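Local coordinates for protein brefeldin A esterase (Bacillus subtilis, PDB 1JKM) that hydrolyses brefeldin A, probably at its ester bond, as a serine esterase of the alpha/beta hydrolase family related to mammalian hormone-sensitive lipase, at residues D78-S83 with L137-S142; E85-V90 with I95-F100; H159-G164 with A270-A275; A170-V175 with L212-G217; Y229-E234 with P277-E282. All blocks are in the same frame, centred on the assembly; numbering follows the deposited sequence.

Contact 1: residues D78-S83 with L137-S142; sequences DDVETS and LAAAGS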
# COMPACT_ATOMS: atom_id res chain seq x y z
N ASP B 78 6.91 -9.16 22.26
CA ASP B 78 7.01 -10.61 22.45
C ASP B 78 7.07 -11.02 23.91
O ASP B 78 7.25 -12.22 24.21
CB ASP B 78 8.20 -11.20 21.69
CG ASP B 78 7.96 -11.23 20.19
OD1 ASP B 78 6.87 -11.68 19.76
OD2 ASP B 78 8.84 -10.77 19.43
N ASP B 79 6.74 -10.14 24.83
CA ASP B 79 6.92 -10.45 26.25
C ASP B 79 5.60 -10.99 26.81
O ASP B 79 4.87 -10.36 27.57
CB ASP B 79 7.48 -9.31 27.06
CG ASP B 79 6.93 -7.92 26.82
OD1 ASP B 79 6.67 -7.52 25.67
OD2 ASP B 79 6.77 -7.21 27.84
N VAL B 80 5.25 -12.17 26.31
CA VAL B 80 3.92 -12.74 26.43
C VAL B 80 4.13 -14.15 26.94
O VAL B 80 5.08 -14.80 26.47
CB VAL B 80 3.18 -12.74 25.08
CG1 VAL B 80 2.00 -13.70 25.02
CG2 VAL B 80 2.68 -11.31 24.81
N GLU B 81 3.39 -14.55 27.97
CA GLU B 81 3.39 -15.98 28.27
C GLU B 81 2.08 -16.65 27.87
O GLU B 81 1.00 -16.07 27.69
CB GLU B 81 3.74 -16.26 29.71
CG GLU B 81 3.46 -15.22 30.77
CD GLU B 81 3.63 -15.88 32.14
OE1 GLU B 81 4.80 -15.98 32.57
OE2 GLU B 81 2.60 -16.31 32.71
N THR B 82 2.24 -17.94 27.64
CA THR B 82 1.26 -18.81 27.00
C THR B 82 1.04 -20.01 27.89
O THR B 82 1.91 -20.46 28.64
CB THR B 82 1.82 -19.28 25.65
OG1 THR B 82 3.15 -19.76 25.98
CG2 THR B 82 1.97 -18.15 24.63
N SER B 83 -0.18 -20.51 27.91
CA SER B 83 -0.49 -21.74 28.65
C SER B 83 -1.63 -22.36 27.88
O SER B 83 -2.15 -21.67 26.98
CB SER B 83 -0.88 -21.40 30.07
OG SER B 83 -1.97 -20.48 30.03
N LEU B 137 -2.25 -8.87 20.69
CA LEU B 137 -3.36 -8.40 21.53
C LEU B 137 -2.99 -8.53 23.00
O LEU B 137 -3.33 -7.63 23.78
CB LEU B 137 -4.61 -9.21 21.22
CG LEU B 137 -5.38 -8.96 19.93
CD1 LEU B 137 -6.61 -9.87 19.86
CD2 LEU B 137 -5.80 -7.50 19.82
N ALA B 138 -2.35 -9.66 23.38
CA ALA B 138 -1.88 -9.79 24.76
C ALA B 138 -0.86 -8.74 25.16
O ALA B 138 -0.93 -8.15 26.27
CB ALA B 138 -1.26 -11.19 24.94
N ALA B 139 0.09 -8.42 24.26
CA ALA B 139 1.12 -7.43 24.58
C ALA B 139 0.56 -6.01 24.70
O ALA B 139 1.09 -5.20 25.47
CB ALA B 139 2.23 -7.44 23.53
N ALA B 140 -0.60 -5.75 24.11
CA ALA B 140 -1.33 -4.51 24.31
C ALA B 140 -2.05 -4.48 25.66
O ALA B 140 -2.65 -3.46 26.02
CB ALA B 140 -2.28 -4.30 23.15
N GLY B 141 -2.12 -5.59 26.39
CA GLY B 141 -2.63 -5.59 27.76
C GLY B 141 -3.92 -6.38 27.90
O GLY B 141 -4.90 -5.90 28.51
N SER B 142 -4.02 -7.54 27.28
CA SER B 142 -5.25 -8.32 27.25
C SER B 142 -4.92 -9.75 27.72
O SER B 142 -3.75 -10.10 27.63
CB SER B 142 -5.83 -8.37 25.85
OG SER B 142 -6.06 -7.07 25.33
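Val80 lays its forked side chain against the last turn of helix 128-139, where Ala138 and Ala139 offer it two methyl groups and a short piece of backbone. Its first torsion decides how the fork is presented. With CG1 anti to the backbone N (chi1 161°), CG2 stands beside that N and becomes the leading branch. Val80 CG2 lies 3.9 Å from Ala138 CB, while Val80 CG1 comes to the same methyl from the other prong at 4.1 Å, so that Ala138 CB sits against both methyls of the valine. Along the helix Val80 CG2 also reaches Ala139, at 3.9 Å from Ala139 N and 4.1 Å from Ala139 CB. The approach is close, with the CA atoms of Val80 and Ala139 6.3 Å apart. Phe100 of the neighbouring strand 94-102 touches both Val80 and Ala138. Just before the strand, Asp79 is the centre of an inverse gamma turn, and Asp78 OD1 forms a salt bridge with Arg132, which ties the incoming chain to the same helix. The contact packs helix 128-139 against strand 80-88, the outermost strand of the mixed sheet within this chain, as part of the layering of helices on a central sheet that defines the alpha/beta hydrolase fold.

Contact 2: residues E85-V90 with I95-F100; sequences ETILGV and ITLHVF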
# COMPACT_ATOMS: atom_id res chain seq x y z
N GLU B 85 -5.27 -24.99 28.09
CA GLU B 85 -6.29 -25.59 28.94
C GLU B 85 -7.08 -26.54 28.03
O GLU B 85 -7.11 -26.32 26.82
CB GLU B 85 -7.24 -24.60 29.56
CG GLU B 85 -6.66 -23.57 30.49
CD GLU B 85 -6.50 -23.98 31.94
OE1 GLU B 85 -6.87 -25.11 32.32
OE2 GLU B 85 -5.99 -23.13 32.72
N THR B 86 -7.64 -27.61 28.60
CA THR B 86 -8.55 -28.43 27.82
C THR B 86 -9.91 -28.45 28.50
O THR B 86 -9.95 -28.47 29.73
CB THR B 86 -7.96 -29.86 27.72
OG1 THR B 86 -6.65 -29.80 27.13
CG2 THR B 86 -8.87 -30.76 26.91
N ILE B 87 -10.99 -28.20 27.78
CA ILE B 87 -12.33 -28.42 28.28
C ILE B 87 -13.05 -29.42 27.39
O ILE B 87 -12.54 -29.76 26.31
CB ILE B 87 -13.13 -27.08 28.28
CG1 ILE B 87 -13.38 -26.61 26.86
CG2 ILE B 87 -12.40 -26.04 29.11
CD1 ILE B 87 -14.16 -25.32 26.69
N LEU B 88 -14.23 -29.88 27.79
CA LEU B 88 -15.01 -30.75 26.91
C LEU B 88 -16.21 -30.02 26.32
O LEU B 88 -16.88 -29.26 27.01
CB LEU B 88 -15.52 -31.98 27.67
CG LEU B 88 -14.46 -33.02 28.05
CD1 LEU B 88 -14.39 -33.19 29.55
CD2 LEU B 88 -14.77 -34.34 27.36
N GLY B 89 -16.54 -30.35 25.07
CA GLY B 89 -17.67 -29.73 24.41
C GLY B 89 -18.85 -30.71 24.38
O GLY B 89 -18.87 -31.76 25.03
N VAL B 90 -19.81 -30.41 23.53
CA VAL B 90 -21.15 -31.00 23.63
C VAL B 90 -21.18 -32.46 23.24
O VAL B 90 -22.06 -33.24 23.66
CB VAL B 90 -22.08 -30.08 22.81
CG1 VAL B 90 -23.35 -30.73 22.31
CG2 VAL B 90 -22.42 -28.88 23.71
N ILE B 95 -11.61 -29.83 23.81
CA ILE B 95 -11.40 -28.53 23.13
C ILE B 95 -10.16 -27.88 23.71
O ILE B 95 -10.10 -27.55 24.90
CB ILE B 95 -12.63 -27.62 23.23
CG1 ILE B 95 -13.89 -28.21 22.58
CG2 ILE B 95 -12.31 -26.29 22.50
CD1 ILE B 95 -15.15 -27.45 22.90
N THR B 96 -9.11 -27.69 22.89
CA THR B 96 -7.94 -26.98 23.45
C THR B 96 -8.19 -25.47 23.47
O THR B 96 -8.65 -24.91 22.49
CB THR B 96 -6.67 -27.25 22.62
OG1 THR B 96 -6.59 -28.67 22.47
CG2 THR B 96 -5.44 -26.70 23.31
N LEU B 97 -7.87 -24.84 24.58
CA LEU B 97 -7.81 -23.38 24.67
C LEU B 97 -6.34 -22.97 24.79
O LEU B 97 -5.62 -23.51 25.63
CB LEU B 97 -8.59 -22.85 25.85
CG LEU B 97 -10.07 -23.22 25.99
CD1 LEU B 97 -10.65 -22.55 27.23
CD2 LEU B 97 -10.89 -22.86 24.77
N HIS B 98 -5.94 -22.01 23.96
CA HIS B 98 -4.58 -21.47 24.03
C HIS B 98 -4.59 -20.07 24.63
O HIS B 98 -5.27 -19.20 24.07
CB HIS B 98 -4.01 -21.39 22.62
CG HIS B 98 -3.79 -22.67 21.89
ND1 HIS B 98 -4.72 -23.21 21.03
CD2 HIS B 98 -2.73 -23.52 21.89
CE1 HIS B 98 -4.26 -24.34 20.53
NE2 HIS B 98 -3.04 -24.55 21.03
N VAL B 99 -4.00 -19.89 25.78
CA VAL B 99 -4.06 -18.70 26.61
C VAL B 99 -2.77 -17.89 26.56
O VAL B 99 -1.65 -18.35 26.78
CB VAL B 99 -4.34 -19.05 28.09
CG1 VAL B 99 -4.42 -17.81 28.96
CG2 VAL B 99 -5.63 -19.86 28.23
N PHE B 100 -2.89 -16.61 26.24
CA PHE B 100 -1.80 -15.67 26.09
C PHE B 100 -1.97 -14.51 27.06
O PHE B 100 -3.08 -13.96 27.16
CB PHE B 100 -1.87 -15.06 24.67
CG PHE B 100 -1.78 -16.05 23.55
CD1 PHE B 100 -2.88 -16.78 23.13
CD2 PHE B 100 -0.57 -16.24 22.89
CE1 PHE B 100 -2.80 -17.69 22.10
CE2 PHE B 100 -0.48 -17.15 21.85
CZ PHE B 100 -1.58 -17.87 21.45
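Ile95 and Ile87 face each other across two neighbouring antiparallel strands, and the side chain of Ile95 can be followed outward as a guide to the contact. At its root, Ile95 CB lies 3.8 Å from Ile87 CG1 and equally near Ile87 O, the acceptor of Ile95's own backbone N-H. From there CG1 leaves beside the backbone N, and a nearly extended second torsion (chi2 169°) carries the chain along strand 85-88 toward its end. At the tip, Ile95 CD1 comes to rest 3.7 Å from Gly89 CA, packing directly on the backbone of Gly89. The two isoleucines approach at a slant, with Ile87 CG1 also lying 3.9 Å from Ile95 O.

The strands form a beta hairpin at the margin of the mixed sheet, strand 80-88 being outermost and strand 94-102 being bonded on its far side to strand 143-147. Glu85 with Leu97 and Ile87 with Ile95 are hydrogen-bonded pairs; Thr86 with Thr96 is the non-hydrogen-bonded pair between them. The bond from Ile95 N to Ile87 O is 2.7 Å long and close to straight, with 168° at the hydrogen. Glu85, Ile87, Ile95 and Leu97 share one face of the sheet, which helix 163-177 covers. Thr86 and Thr96 point to the other face, where Thr96 CG2 rests over one face of the His98 ring, 3.8 Å above its plane and offset toward the rim.

Contact 3: residues H159-G164 with A270-A275; sequences HPFPSG and AEDPIA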
# COMPACT_ATOMS: atom_id res chain seq x y z
N HIS B 159 -17.32 -32.05 10.01
CA HIS B 159 -18.04 -31.55 11.18
C HIS B 159 -18.87 -30.32 10.83
O HIS B 159 -18.53 -29.21 11.21
CB HIS B 159 -17.17 -31.20 12.38
CG HIS B 159 -16.21 -32.26 12.82
ND1 HIS B 159 -14.89 -32.25 12.39
CD2 HIS B 159 -16.36 -33.35 13.60
CE1 HIS B 159 -14.27 -33.29 12.91
NE2 HIS B 159 -15.14 -33.97 13.64
N PRO B 160 -19.94 -30.53 10.07
CA PRO B 160 -20.79 -29.44 9.63
C PRO B 160 -21.57 -28.80 10.78
O PRO B 160 -21.50 -29.14 11.96
CB PRO B 160 -21.68 -30.15 8.60
CG PRO B 160 -21.87 -31.51 9.21
CD PRO B 160 -20.46 -31.85 9.64
N PHE B 161 -22.27 -27.72 10.46
CA PHE B 161 -23.02 -26.94 11.45
C PHE B 161 -23.97 -27.92 12.17
O PHE B 161 -24.60 -28.66 11.42
CB PHE B 161 -23.85 -25.96 10.62
CG PHE B 161 -24.78 -25.14 11.47
CD1 PHE B 161 -24.32 -23.99 12.10
CD2 PHE B 161 -26.10 -25.55 11.66
CE1 PHE B 161 -25.16 -23.23 12.88
CE2 PHE B 161 -26.94 -24.78 12.46
CZ PHE B 161 -26.48 -23.63 13.06
N PRO B 162 -24.02 -27.89 13.48
CA PRO B 162 -23.44 -26.81 14.27
C PRO B 162 -22.29 -27.10 15.17
O PRO B 162 -22.10 -26.39 16.18
CB PRO B 162 -24.63 -26.49 15.23
CG PRO B 162 -25.02 -27.91 15.61
CD PRO B 162 -25.15 -28.53 14.23
N SER B 163 -21.38 -28.05 14.86
CA SER B 163 -20.33 -28.40 15.79
C SER B 163 -19.40 -27.25 16.19
O SER B 163 -19.12 -27.15 17.37
CB SER B 163 -19.45 -29.53 15.21
OG SER B 163 -20.28 -30.62 14.83
N GLY B 164 -18.91 -26.44 15.23
CA GLY B 164 -18.01 -25.35 15.68
C GLY B 164 -18.65 -24.30 16.58
O GLY B 164 -18.02 -23.85 17.56
N ALA B 270 -29.53 -22.48 5.17
CA ALA B 270 -29.13 -21.33 4.36
C ALA B 270 -29.68 -20.00 4.89
O ALA B 270 -29.09 -18.93 4.64
CB ALA B 270 -29.56 -21.56 2.93
N GLU B 271 -30.87 -19.99 5.51
CA GLU B 271 -31.44 -18.75 6.02
C GLU B 271 -31.62 -18.81 7.52
O GLU B 271 -32.31 -18.03 8.17
CB GLU B 271 -32.73 -18.37 5.27
CG GLU B 271 -32.40 -17.95 3.83
CD GLU B 271 -33.51 -17.28 3.08
OE1 GLU B 271 -34.61 -17.12 3.66
OE2 GLU B 271 -33.33 -16.89 1.90
N ASP B 272 -30.87 -19.70 8.16
CA ASP B 272 -30.71 -19.76 9.60
C ASP B 272 -29.64 -18.79 10.09
O ASP B 272 -28.44 -19.05 9.94
CB ASP B 272 -30.31 -21.19 9.96
CG ASP B 272 -30.12 -21.50 11.41
OD1 ASP B 272 -30.09 -20.58 12.25
OD2 ASP B 272 -29.98 -22.69 11.79
N PRO B 273 -30.02 -17.85 10.95
CA PRO B 273 -29.13 -16.84 11.49
C PRO B 273 -28.02 -17.37 12.36
O PRO B 273 -27.00 -16.67 12.48
CB PRO B 273 -30.04 -15.94 12.36
CG PRO B 273 -31.26 -16.78 12.56
CD PRO B 273 -31.43 -17.42 11.19
N ILE B 274 -28.15 -18.55 12.98
CA ILE B 274 -26.99 -19.10 13.70
C ILE B 274 -25.91 -19.58 12.75
O ILE B 274 -24.73 -19.70 13.16
CB ILE B 274 -27.43 -20.21 14.68
CG1 ILE B 274 -28.63 -19.71 15.48
CG2 ILE B 274 -26.29 -20.67 15.57
CD1 ILE B 274 -28.34 -18.66 16.52
N ALA B 275 -26.27 -20.03 11.57
CA ALA B 275 -25.31 -20.41 10.56
C ALA B 275 -24.81 -19.17 9.82
O ALA B 275 -23.63 -19.06 9.49
CB ALA B 275 -25.93 -21.34 9.49
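Phe161 supplies more than half of the surface buried here, driving its ring against the bend formed by Asp272, Ile274 and Ala275. The contact joins the loop entering helix 163-177 to the loop between helices 253-263 and 282-285 of the alpha/beta hydrolase fold. With CG anti to the backbone N (chi1 175°), the ring extends from the 159-164 loop into that bend. Ala275 covers one face: Ala275 CB lies 4.1 Å from the centroid of the Phe161 ring and 18° off the normal, a CH-pi contact displaced toward the rim. The opposite face is taken by the next residue in sequence, Pro162, whose CB stands 3.8 Å above the Phe161 ring plane and over its centre. A cis peptide joins Phe161 to Pro162. The ring is thus sandwiched between its own neighbour and Ala275.

Ile274 meets the ring at its edge. Ile274 CG2 lies in the ring plane, 3.9 Å from Phe161 CZ, and the two side chains cross at about a right angle, while Ile274 itself is rooted against helix 194-208. The backbone adds Ile274 O, 3.6 Å from Phe161 CE1. Asp272 is a polar neighbour, with Asp272 OD2 3.7 Å from Phe161 CE2 and its carboxylate turned 82° from the ring. Its second oxygen, OD1, accepts from Ile274 N in an Asx turn, a bond that probably helps to hold the bend. The ring of His269 also meets that of Phe161.

Chemically, then, the segments adhere by dispersion and shape, without hydrogen bonds between them, and the nearby carbonyl and carboxylate oxygens may add a weak electrostatic term.

Contact 4: residues A170-V175 with L212-G217; sequences AAVLWV and LDAIDG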
# COMPACT_ATOMS: atom_id res chain seq x y z
N ALA B 170 -19.35 -23.40 24.12
CA ALA B 170 -18.72 -24.03 25.30
C ALA B 170 -17.55 -23.24 25.87
O ALA B 170 -17.42 -23.03 27.09
CB ALA B 170 -18.27 -25.45 24.94
N ALA B 171 -16.61 -22.82 25.02
CA ALA B 171 -15.43 -22.08 25.49
C ALA B 171 -15.78 -20.73 26.10
O ALA B 171 -15.23 -20.37 27.14
CB ALA B 171 -14.51 -21.86 24.28
N VAL B 172 -16.71 -19.98 25.49
CA VAL B 172 -17.11 -18.69 26.06
C VAL B 172 -17.71 -18.88 27.45
O VAL B 172 -17.31 -18.20 28.38
CB VAL B 172 -18.07 -17.92 25.13
CG1 VAL B 172 -18.82 -16.79 25.81
CG2 VAL B 172 -17.30 -17.33 23.94
N LEU B 173 -18.64 -19.82 27.61
CA LEU B 173 -19.19 -20.12 28.94
C LEU B 173 -18.17 -20.58 29.95
O LEU B 173 -18.11 -20.07 31.08
CB LEU B 173 -20.27 -21.20 28.80
CG LEU B 173 -21.47 -20.86 27.93
CD1 LEU B 173 -22.47 -22.01 27.95
CD2 LEU B 173 -22.14 -19.55 28.38
N TRP B 174 -17.21 -21.42 29.54
CA TRP B 174 -16.12 -21.76 30.43
C TRP B 174 -15.31 -20.58 30.92
O TRP B 174 -14.89 -20.44 32.08
CB TRP B 174 -15.20 -22.78 29.73
CG TRP B 174 -14.17 -23.35 30.66
CD1 TRP B 174 -14.29 -24.47 31.44
CD2 TRP B 174 -12.86 -22.83 30.89
NE1 TRP B 174 -13.12 -24.66 32.15
CE2 TRP B 174 -12.23 -23.67 31.83
CE3 TRP B 174 -12.15 -21.72 30.40
CZ2 TRP B 174 -10.94 -23.44 32.29
CZ3 TRP B 174 -10.87 -21.50 30.86
CH2 TRP B 174 -10.27 -22.35 31.79
N VAL B 175 -14.96 -19.69 29.97
CA VAL B 175 -14.17 -18.51 30.31
C VAL B 175 -14.97 -17.62 31.25
O VAL B 175 -14.42 -17.10 32.20
CB VAL B 175 -13.78 -17.73 29.02
CG1 VAL B 175 -13.05 -16.44 29.35
CG2 VAL B 175 -12.90 -18.60 28.12
N LEU B 212 -26.63 -14.67 27.70
CA LEU B 212 -26.11 -13.44 27.13
C LEU B 212 -25.23 -12.66 28.10
O LEU B 212 -24.24 -12.02 27.69
CB LEU B 212 -27.22 -12.54 26.61
CG LEU B 212 -27.13 -11.94 25.21
CD1 LEU B 212 -27.98 -10.70 25.05
CD2 LEU B 212 -25.70 -11.69 24.77
N ASP B 213 -25.42 -12.79 29.41
CA ASP B 213 -24.54 -12.16 30.38
C ASP B 213 -23.10 -12.61 30.37
O ASP B 213 -22.23 -12.07 31.07
CB ASP B 213 -25.13 -12.39 31.80
CG ASP B 213 -25.16 -13.89 32.08
OD1 ASP B 213 -26.06 -14.55 31.51
OD2 ASP B 213 -24.29 -14.37 32.83
N ALA B 214 -22.74 -13.70 29.68
CA ALA B 214 -21.39 -14.19 29.59
C ALA B 214 -20.56 -13.24 28.68
O ALA B 214 -19.35 -13.31 28.81
CB ALA B 214 -21.37 -15.60 28.98
N ILE B 215 -21.19 -12.45 27.82
CA ILE B 215 -20.46 -11.71 26.78
C ILE B 215 -20.67 -10.21 26.98
O ILE B 215 -21.76 -9.67 26.85
CB ILE B 215 -20.98 -12.12 25.37
CG1 ILE B 215 -20.61 -13.59 25.12
CG2 ILE B 215 -20.44 -11.24 24.25
CD1 ILE B 215 -21.44 -14.30 24.09
N ASP B 216 -19.59 -9.49 27.23
CA ASP B 216 -19.57 -8.05 27.43
C ASP B 216 -19.46 -7.24 26.13
O ASP B 216 -20.11 -6.19 26.05
CB ASP B 216 -18.40 -7.67 28.35
CG ASP B 216 -18.54 -8.30 29.73
OD1 ASP B 216 -19.62 -8.14 30.33
OD2 ASP B 216 -17.58 -8.94 30.20
N GLY B 217 -19.21 -7.87 24.99
CA GLY B 217 -19.10 -7.11 23.73
C GLY B 217 -18.53 -8.00 22.64
O GLY B 217 -18.06 -9.12 22.94
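Beside Val172 and Leu173, the residues of helix 163-177 that reach across to Ala214 and Ile215, the one aromatic side chain is the indole of Trp174, and it turns to a different part of the fold. Its ring stacks with that of His178, four residues on and just past the end of the helix. Val175 CG2 lies at the edge of the Trp174 ring, in its plane. Ile87 and Leu97 of the neighbouring hairpin also pack on the indole.

The contact itself is made entirely by aliphatic groups. Val172 CG1, anti to the backbone N (chi1 164°), projects from the helix and meets Ile215 broadside: it lies 3.7 Å from Ile215 CG1 and 4.0 Å from Ile215 CD1, the two side chains crossing at about a right angle. The same methyl, Val172 CG1, is 4.2 Å from Ala214 CB. One residue on, Leu173 leans over with a single branch, bringing Leu173 CD2 to 4.1 Å from Ala214 CB. That alanine methyl is thus approached by both helix residues.

Segment 212-217 belongs to a beta-alpha-beta crossover of the alpha/beta hydrolase fold, in which strand 184-192 is followed by helix 194-208 and then by the adjacent parallel strand 217-221. Residues 212-214 form a short 3-10 segment on the way into the last of these, with Ile215 N bonded to Leu212 O at 3.1 Å. Val172 bridges the parts of this unit, since it also packs on Val189 of the first strand and Thr202 of the helix.

Contact 5: residues Y229-E234 with P277-E282; sequences YAWDHE and PYFASE
A small aromatic cluster, met by the edge of an indole, joins the loop leading into helix 233-239 to the 3-10 segment 277-279; both lie in the long excursion between strands 217-221 and 291-296. Trp231 reaches across with the far side of its six-membered ring. Trp231 CH2 comes 3.9 Å from Tyr278 CE2, and the neighbouring Trp231 CZ2 lies 4.1 Å from Phe279 CZ. Both partners sit near the plane of the indole, at its edge. Trp231 also makes a cation-pi pair with Arg235 of helix 233-239. Against Phe279 the meeting is at the edge of the phenyl ring as well, the two side chains running past each other in opposite directions.

The two consecutive rings are set differently: Tyr278 has CG anti to the backbone N (chi1 -180°), whereas Phe279 places CG beside it (chi1 -70°). The rings converge, and Tyr278 CD2 stands 3.8 Å above the face of the Phe279 ring, offset toward the rim. The phenol is fixed at its far end by a hydrogen bond between Tyr278 OH and Glu239 OE2, which links it to helix 233-239. The 229-234 loop and helix 233-239 probably belong to the cap region known in the hormone-sensitive lipase family, here resting on segment 277-279.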
# COMPACT_ATOMS: atom_id res chain seq x y z
N TYR B 229 -22.49 -16.78 -1.77
CA TYR B 229 -21.44 -16.63 -2.80
C TYR B 229 -21.82 -17.36 -4.06
O TYR B 229 -21.32 -17.02 -5.12
CB TYR B 229 -20.06 -17.03 -2.24
CG TYR B 229 -20.06 -16.52 -0.79
CD1 TYR B 229 -20.13 -15.12 -0.58
CD2 TYR B 229 -20.09 -17.38 0.27
CE1 TYR B 229 -20.19 -14.66 0.73
CE2 TYR B 229 -20.16 -16.92 1.58
CZ TYR B 229 -20.21 -15.54 1.78
OH TYR B 229 -20.27 -15.08 3.09
N ALA B 230 -22.77 -18.29 -4.00
CA ALA B 230 -23.27 -18.89 -5.25
C ALA B 230 -24.49 -18.18 -5.80
O ALA B 230 -24.96 -18.65 -6.85
CB ALA B 230 -23.51 -20.39 -5.07
N TRP B 231 -25.00 -17.11 -5.21
CA TRP B 231 -26.17 -16.44 -5.79
C TRP B 231 -25.84 -15.96 -7.21
O TRP B 231 -24.69 -15.67 -7.53
CB TRP B 231 -26.66 -15.28 -4.95
CG TRP B 231 -27.11 -15.50 -3.54
CD1 TRP B 231 -27.48 -16.67 -2.94
CD2 TRP B 231 -27.24 -14.48 -2.54
NE1 TRP B 231 -27.83 -16.44 -1.63
CE2 TRP B 231 -27.70 -15.10 -1.36
CE3 TRP B 231 -27.01 -13.09 -2.53
CZ2 TRP B 231 -27.90 -14.40 -0.17
CZ3 TRP B 231 -27.25 -12.40 -1.36
CH2 TRP B 231 -27.69 -13.05 -0.20
N ASP B 232 -26.84 -15.89 -8.08
CA ASP B 232 -26.62 -15.49 -9.46
C ASP B 232 -26.13 -14.05 -9.54
O ASP B 232 -26.26 -13.30 -8.57
CB ASP B 232 -27.89 -15.64 -10.30
CG ASP B 232 -29.03 -14.77 -9.78
OD1 ASP B 232 -29.77 -15.23 -8.88
OD2 ASP B 232 -29.17 -13.64 -10.28
N HIS B 233 -25.69 -13.60 -10.70
CA HIS B 233 -25.08 -12.29 -10.86
C HIS B 233 -26.05 -11.19 -10.48
O HIS B 233 -25.69 -10.27 -9.74
CB HIS B 233 -24.56 -12.12 -12.29
CG HIS B 233 -23.96 -10.78 -12.59
ND1 HIS B 233 -22.62 -10.52 -12.40
CD2 HIS B 233 -24.51 -9.63 -13.06
CE1 HIS B 233 -22.36 -9.27 -12.74
NE2 HIS B 233 -23.49 -8.71 -13.14
N GLU B 234 -27.31 -11.30 -10.91
CA GLU B 234 -28.27 -10.24 -10.66
C GLU B 234 -28.59 -10.10 -9.19
O GLU B 234 -28.78 -8.94 -8.78
CB GLU B 234 -29.58 -10.38 -11.45
CG GLU B 234 -29.66 -9.29 -12.52
CD GLU B 234 -30.94 -8.50 -12.58
OE1 GLU B 234 -31.99 -8.97 -12.08
OE2 GLU B 234 -30.93 -7.37 -13.14
N PRO B 277 -25.56 -15.29 10.04
CA PRO B 277 -26.08 -14.12 10.73
C PRO B 277 -26.46 -12.93 9.89
O PRO B 277 -27.34 -12.16 10.36
CB PRO B 277 -24.96 -13.74 11.70
CG PRO B 277 -24.23 -15.04 11.93
CD PRO B 277 -24.22 -15.67 10.57
N TYR B 278 -26.26 -12.91 8.58
CA TYR B 278 -26.87 -11.94 7.68
C TYR B 278 -28.40 -12.05 7.72
O TYR B 278 -29.06 -11.07 7.40
CB TYR B 278 -26.40 -12.19 6.25
CG TYR B 278 -26.90 -11.31 5.15
CD1 TYR B 278 -26.57 -9.94 5.05
CD2 TYR B 278 -27.73 -11.82 4.16
CE1 TYR B 278 -27.04 -9.14 4.03
CE2 TYR B 278 -28.20 -11.06 3.13
CZ TYR B 278 -27.86 -9.71 3.07
OH TYR B 278 -28.36 -8.99 2.03
N PHE B 279 -28.93 -13.24 8.05
CA PHE B 279 -30.39 -13.40 8.03
C PHE B 279 -31.02 -13.17 9.39
O PHE B 279 -32.24 -13.36 9.52
CB PHE B 279 -30.74 -14.83 7.53
CG PHE B 279 -30.41 -14.93 6.07
CD1 PHE B 279 -31.31 -14.49 5.12
CD2 PHE B 279 -29.17 -15.43 5.67
CE1 PHE B 279 -31.00 -14.57 3.77
CE2 PHE B 279 -28.88 -15.51 4.32
CZ PHE B 279 -29.78 -15.07 3.38
N ALA B 280 -30.28 -12.78 10.42
CA ALA B 280 -30.87 -12.37 11.69
C ALA B 280 -31.84 -11.21 11.49
O ALA B 280 -31.61 -10.30 10.67
CB ALA B 280 -29.76 -12.07 12.69
N SER B 281 -33.06 -11.34 12.05
CA SER B 281 -33.97 -10.19 11.97
C SER B 281 -33.64 -9.18 13.07
O SER B 281 -33.00 -9.51 14.08
CB SER B 281 -35.42 -10.71 12.13
OG SER B 281 -35.47 -11.26 13.44
N GLU B 282 -34.21 -7.98 12.96
CA GLU B 282 -34.01 -6.98 14.01
C GLU B 282 -34.50 -7.41 15.37
O GLU B 282 -33.84 -7.15 16.39
CB GLU B 282 -34.68 -5.64 13.60
CG GLU B 282 -34.01 -5.06 12.36
CD GLU B 282 -34.68 -3.84 11.78
OE1 GLU B 282 -35.45 -3.18 12.51
OE2 GLU B 282 -34.38 -3.55 10.59

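How the contacts relate
Along the chain, contact 2 is nested within the loop closed by contact 1, contact 4 within that of contact 3, while contacts 3 and 5 interleave. Contacts 1 and 2 share strand 80-88, with about 18 Å between centres, and are joined where Ser83 meets Val99. Contact 2 touches contact 4 through helix 163-177, at about 14 Å between centres. Contacts 3 and 5, also about 14 Å between centres, meet where Phe279 packs on Ala270 and Glu271. Contacts 3 and 4 do not touch, but helix 163-177 runs from one to the other. Contacts 1 and 5, about 37 Å between centres, lie on opposite sides of the chain's centre, so that one helix relates the sheet margin to the loop and helix insertions.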